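Local structure of phage-like element PBSX protein XkdH (Bacillus subtilis, 3F3B) at residues I60-E63 against P64-T67. The protein is of unknown function but, being encoded by the defective prophage PBSX, is probably a phage-derived, possibly structural, protein. Sequence-based numbering, arbitrary orientation.
Sequences IQEE and PDQT
A chi1 of -178° swings CG of Gln-61 to the far side of CB from the backbone N, while a chi1 of -67° keeps CG of Gln-66 beside its own N, and two glutamine side chains leaving the same face of a beta hairpin come to lie one over the other. The chain of Gln-61 runs on extended, whereas that of Gln-66 bends at chi2, and the two amides end stacked with their planes 18° apart. The closest carbon-carbon contact of the pair is CB of Gln-61 to CG of Gln-66, 3.5 Å. The two side-chain carbonyls point broadly the same way, which brings OE1 of Gln-61 within 3.4 Å of OE1 of Gln-66, two acceptors with no hydrogen to share and probably slightly unfavourable. On the side of Gln-66 away from the turn, CG1 of Ile-60 touches CB of Gln-66 at 3.8 Å.

The example illustrates how a hairpin closes at its tip, here between strand 48-61 and strand 66-77. The firmer backbone bond runs from Ile-60 N to Gln-66 O at 2.8 Å. Nearer the turn, Gln-66 N reaches Gln-61 O at a longer 3.0 Å, and CA of Asp-65 adds a CH...O contact to the same oxygen. The reversal itself passes through a cis peptide between Glu-63 and Pro-64. Beside it, NE2 of Gln-61 lies 3.5 Å from CD of the proline ring and makes a weak bond to Pro-64 O, whose position is less certain.

Away from the glutamine pair, OD2 of Asp-65 stays 5.0 Å from OE2 of Glu-62. Any repulsion between these like charges would probably be mild and screened by solvent; the Ile-60 to Gln-66 bond and the packing around Gln-66 join the strands, with perhaps a minor contribution from the amide stack.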
ATOM      1  N   ILE A  60      17.083  -1.892  -9.828  1.00 41.68           N
ATOM      2  CA  ILE A  60      16.516  -3.233  -9.881  1.00 44.15           C
ATOM      3  C   ILE A  60      16.974  -4.030 -11.092  1.00 45.55           C
ATOM      4  O   ILE A  60      16.585  -5.183 -11.263  1.00 48.15           O
ATOM      5  CB  ILE A  60      14.967  -3.189  -9.867  1.00 45.02           C
ATOM      6  CG1 ILE A  60      14.434  -2.695 -11.216  1.00 44.68           C
ATOM      7  CG2 ILE A  60      14.486  -2.269  -8.748  1.00 44.55           C
ATOM      8  CD1 ILE A  60      12.912  -2.690 -11.311  1.00 44.40           C
ATOM      9  N   GLN A  61      17.800  -3.420 -11.934  1.00 46.63           N
ATOM     10  CA  GLN A  61      18.305  -4.103 -13.118  1.00 47.67           C
ATOM     11  C   GLN A  61      19.543  -3.392 -13.655  1.00 48.85           C
ATOM     12  O   GLN A  61      19.721  -2.191 -13.434  1.00 49.12           O
ATOM     13  CB  GLN A  61      17.229  -4.143 -14.208  1.00 48.80           C
ATOM     14  CG  GLN A  61      17.652  -4.895 -15.469  1.00 50.15           C
ATOM     15  CD  GLN A  61      16.688  -4.701 -16.626  1.00 50.73           C
ATOM     16  OE1 GLN A  61      15.481  -4.939 -16.498  1.00 50.69           O
ATOM     17  NE2 GLN A  61      17.217  -4.273 -17.767  1.00 50.04           N
ATOM     18  N   GLU A  62      20.395  -4.138 -14.354  1.00 49.28           N
ATOM     19  CA  GLU A  62      21.609  -3.577 -14.944  1.00 50.83           C
ATOM     20  C   GLU A  62      21.748  -4.014 -16.400  1.00 51.52           C
ATOM     21  O   GLU A  62      21.151  -5.003 -16.826  1.00 50.27           O
ATOM     22  CB  GLU A  62      22.854  -4.012 -14.157  1.00 51.17           C
ATOM     23  CG  GLU A  62      23.011  -3.356 -12.790  1.00 52.61           C
ATOM     24  CD  GLU A  62      24.188  -3.911 -11.999  1.00 54.16           C
ATOM     25  OE1 GLU A  62      24.184  -5.119 -11.689  1.00 56.37           O
ATOM     26  OE2 GLU A  62      25.121  -3.145 -11.679  1.00 53.77           O
ATOM     27  N   GLU A  63      22.530  -3.255 -17.160  1.00 53.25           N
ATOM     28  CA  GLU A  63      22.775  -3.544 -18.568  1.00 54.55           C
ATOM     29  C   GLU A  63      21.501  -3.976 -19.288  1.00 53.12           C
ATOM     30  O   GLU A  63      21.368  -5.134 -19.682  1.00 55.03           O
ATOM     31  CB  GLU A  63      23.834  -4.645 -18.700  1.00 56.88           C
ATOM     32  CG  GLU A  63      25.017  -4.477 -17.752  1.00 61.94           C
ATOM     33  CD  GLU A  63      26.133  -5.467 -18.026  1.00 64.81           C
ATOM     34  OE1 GLU A  63      27.050  -5.587 -17.182  1.00 66.25           O
ATOM     35  OE2 GLU A  63      26.098  -6.119 -19.092  1.00 66.94           O
ATOM     36  N   PRO A  64      20.549  -3.049 -19.477  1.00 50.81           N
ATOM     37  CA  PRO A  64      20.600  -1.646 -19.060  1.00 48.19           C
ATOM     38  C   PRO A  64      20.165  -1.444 -17.612  1.00 45.48           C
ATOM     39  O   PRO A  64      19.573  -2.332 -16.999  1.00 45.09           O
ATOM     40  CB  PRO A  64      19.650  -0.977 -20.039  1.00 48.98           C
ATOM     41  CG  PRO A  64      18.570  -2.004 -20.153  1.00 49.13           C
ATOM     42  CD  PRO A  64      19.357  -3.295 -20.309  1.00 50.05           C
ATOM     43  N   ASP A  65      20.455  -0.263 -17.080  1.00 42.60           N
ATOM     44  CA  ASP A  65      20.100   0.073 -15.709  1.00 40.96           C
ATOM     45  C   ASP A  65      18.623   0.374 -15.554  1.00 40.59           C
ATOM     46  O   ASP A  65      17.967   0.815 -16.489  1.00 41.80           O
ATOM     47  CB  ASP A  65      20.896   1.286 -15.242  1.00 40.28           C
ATOM     48  CG  ASP A  65      22.318   0.947 -14.891  1.00 38.62           C
ATOM     49  OD1 ASP A  65      23.087   1.881 -14.584  1.00 39.02           O
ATOM     50  OD2 ASP A  65      22.665  -0.254 -14.919  1.00 38.42           O
ATOM     51  N   GLN A  66      18.107   0.141 -14.355  1.00 39.34           N
ATOM     52  CA  GLN A  66      16.707   0.408 -14.064  1.00 38.15           C
ATOM     53  C   GLN A  66      16.572   0.860 -12.623  1.00 36.49           C
ATOM     54  O   GLN A  66      16.989   0.161 -11.697  1.00 36.78           O
ATOM     55  CB  GLN A  66      15.856  -0.844 -14.274  1.00 39.71           C
ATOM     56  CG  GLN A  66      15.753  -1.295 -15.706  1.00 42.39           C
ATOM     57  CD  GLN A  66      14.327  -1.611 -16.090  1.00 44.30           C
ATOM     58  OE1 GLN A  66      13.626  -2.341 -15.381  1.00 46.26           O
ATOM     59  NE2 GLN A  66      13.886  -1.070 -17.221  1.00 44.55           N
ATOM     60  N   THR A  67      15.990   2.032 -12.432  1.00 33.28           N
ATOM     61  CA  THR A  67      15.817   2.547 -11.095  1.00 32.64           C
ATOM     62  C   THR A  67      14.372   2.892 -10.831  1.00 32.46           C
ATOM     63  O   THR A  67      13.725   3.544 -11.643  1.00 31.62           O
ATOM     64  CB  THR A  67      16.700   3.778 -10.867  1.00 33.57           C
ATOM     65  OG1 THR A  67      18.074   3.362 -10.830  1.00 32.28           O
ATOM     66  CG2 THR A  67      16.339   4.464  -9.551  1.00 32.01           C
TER